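Local structure of putative cytosine/guanine deaminase (Unidentified, 2PAJ) at residues Arg440-Ala445 with Val455-Glu460. The protein catalyses the zinc-dependent hydrolytic deamination of 2-amino-4-hydroxypteridines such as isoxanthopterin, releasing ammonium. Sequence-based numbering, arbitrary orientation.
Sequences RPSVMA and VDDLIE
Asp457 N gives a nearly straight bond of 2.7 Å to Val443 O (166° at the hydrogen). The return bond, from Val443 N to carboxylate oxygen OD1 of Asp457, is less certain, because the place of OD1 is doubtful in the model. Arg440 NH2 meets the same oxygen tip to tip in a salt bridge modelled too short for its detail to be trusted. The Arg440 chain is extended as far as NE, which donates to Arg128 O. The other carboxylate oxygen, Asp457 OD2, lies 3.2 Å from Ser442 OG.

Asp456 N bonds to Met444 O at 3.0 Å, coming from above the carbonyl plane, and Arg452 also binds that oxygen. Both donors are the central N-H groups of a tight two-residue turn, close to type I', in which Val455 and Leu458 exchange backbone bonds. The turn follows the hairpin of strands 442-448 and 451-455, where Ala445 and Val455 form an antiparallel non-hydrogen-bonded pair. On its far edge strand 442-448 pairs antiparallel with 414-418, and Met444 and Ala445 both face Val416, a classic beta bulge. These strands probably belong to the small beta domain usual beside the amidohydrolase TIM barrel, away from the zinc site. After the turn the chain runs toward helix 464-483.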
loop_
_atom_site.group_PDB
_atom_site.type_symbol
_atom_site.label_atom_id
_atom_site.label_comp_id
_atom_site.label_asym_id
_atom_site.label_seq_id
_atom_site.Cartn_x
_atom_site.Cartn_y
_atom_site.Cartn_z
ATOM N N ARG A 440 -14.795 -11.151 1.311
ATOM C CA ARG A 440 -14.464 -9.818 1.787
ATOM C C ARG A 440 -15.302 -9.513 3.017
ATOM O O ARG A 440 -16.516 -9.333 2.914
ATOM C CB ARG A 440 -14.765 -8.774 0.706
ATOM C CG ARG A 440 -14.587 -7.337 1.187
ATOM C CD ARG A 440 -15.161 -6.289 0.240
ATOM N NE ARG A 440 -15.423 -5.084 1.013
ATOM C CZ ARG A 440 -16.628 -4.712 1.433
ATOM N NH1 ARG A 440 -17.698 -5.435 1.133
ATOM N NH2 ARG A 440 -16.756 -3.646 2.215
ATOM N N PRO A 441 -14.675 -9.449 4.200
ATOM C CA PRO A 441 -15.470 -9.158 5.389
ATOM C C PRO A 441 -16.108 -7.777 5.351
ATOM O O PRO A 441 -15.681 -6.891 4.619
ATOM C CB PRO A 441 -14.472 -9.339 6.532
ATOM C CG PRO A 441 -13.180 -9.014 5.909
ATOM C CD PRO A 441 -13.263 -9.652 4.552
ATOM N N SER A 442 -17.156 -7.630 6.144
ATOM C CA SER A 442 -17.909 -6.397 6.239
ATOM C C SER A 442 -17.204 -5.422 7.185
ATOM O O SER A 442 -17.037 -5.717 8.366
ATOM C CB SER A 442 -19.322 -6.736 6.741
ATOM O OG SER A 442 -20.136 -5.594 6.922
ATOM N N VAL A 443 -16.766 -4.274 6.666
ATOM C CA VAL A 443 -16.107 -3.273 7.507
ATOM C C VAL A 443 -17.149 -2.418 8.227
ATOM O O VAL A 443 -17.657 -1.430 7.686
ATOM C CB VAL A 443 -15.163 -2.335 6.696
ATOM C CG1 VAL A 443 -13.821 -3.004 6.471
ATOM C CG2 VAL A 443 -15.793 -1.993 5.379
ATOM N N MET A 444 -17.474 -2.813 9.452
ATOM C CA MET A 444 -18.448 -2.065 10.221
ATOM C C MET A 444 -17.732 -0.788 10.623
ATOM O O MET A 444 -18.353 0.250 10.822
ATOM C CB MET A 444 -18.906 -2.873 11.457
ATOM C CG MET A 444 -17.998 -2.784 12.678
ATOM S SD MET A 444 -18.546 -1.530 13.873
ATOM C CE MET A 444 -18.867 -2.570 15.317
ATOM N N ALA A 445 -16.409 -0.862 10.709
ATOM C CA ALA A 445 -15.636 0.309 11.095
ATOM C C ALA A 445 -14.172 0.312 10.659
ATOM O O ALA A 445 -13.446 -0.651 10.872
ATOM C CB ALA A 445 -15.708 0.488 12.604
ATOM N N VAL A 455 -18.202 3.202 7.859
ATOM C CA VAL A 455 -19.254 2.808 8.785
ATOM C C VAL A 455 -20.134 1.828 8.007
ATOM O O VAL A 455 -20.901 2.235 7.129
ATOM C CB VAL A 455 -20.066 4.027 9.267
ATOM C CG1 VAL A 455 -20.441 4.890 8.097
ATOM C CG2 VAL A 455 -21.303 3.570 10.001
ATOM N N ASP A 456 -19.981 0.539 8.332
ATOM C CA ASP A 456 -20.683 -0.576 7.681
ATOM C C ASP A 456 -20.580 -0.446 6.174
ATOM O O ASP A 456 -21.572 -0.156 5.494
ATOM C CB ASP A 456 -22.152 -0.623 8.082
ATOM C CG ASP A 456 -22.339 -0.723 9.570
ATOM O OD1 ASP A 456 -21.785 -1.655 10.206
ATOM O OD2 ASP A 456 -23.045 0.143 10.111
ATOM N N ASP A 457 -19.363 -0.658 5.677
ATOM C CA ASP A 457 -19.030 -0.572 4.256
ATOM C C ASP A 457 -19.412 0.739 3.585
ATOM O O ASP A 457 -19.374 0.825 2.372
ATOM C CB ASP A 457 -19.667 -1.722 3.474
ATOM C CG ASP A 457 -19.276 -3.078 4.008
ATOM O OD1 ASP A 457 -18.085 -3.296 4.292
ATOM O OD2 ASP A 457 -20.168 -3.938 4.130
ATOM N N LEU A 458 -19.794 1.757 4.345
ATOM C CA LEU A 458 -20.163 3.022 3.718
ATOM C C LEU A 458 -19.142 4.118 3.921
ATOM O O LEU A 458 -18.691 4.373 5.040
ATOM C CB LEU A 458 -21.521 3.500 4.221
ATOM C CG LEU A 458 -22.685 2.558 3.891
ATOM C CD1 LEU A 458 -23.947 3.049 4.597
ATOM C CD2 LEU A 458 -22.898 2.485 2.377
ATOM N N ILE A 459 -18.785 4.772 2.823
ATOM C CA ILE A 459 -17.829 5.857 2.866
ATOM C C ILE A 459 -18.518 7.143 2.455
ATOM O O ILE A 459 -19.273 7.182 1.480
ATOM C CB ILE A 459 -16.663 5.582 1.937
ATOM C CG1 ILE A 459 -16.083 4.207 2.259
ATOM C CG2 ILE A 459 -15.606 6.653 2.120
ATOM C CD1 ILE A 459 -14.878 3.851 1.462
ATOM N N GLU A 460 -18.274 8.197 3.217
ATOM C CA GLU A 460 -18.881 9.488 2.935
ATOM C C GLU A 460 -18.347 10.064 1.627
ATOM O O GLU A 460 -17.134 10.223 1.453
ATOM C CB GLU A 460 -18.601 10.439 4.096
ATOM C CG GLU A 460 -19.798 11.255 4.526
ATOM C CD GLU A 460 -19.712 11.663 5.992
ATOM O OE1 GLU A 460 -18.650 12.205 6.399
ATOM O OE2 GLU A 460 -20.707 11.433 6.734
HETATM O O HOH W 1 -21.214 -4.398 9.852
#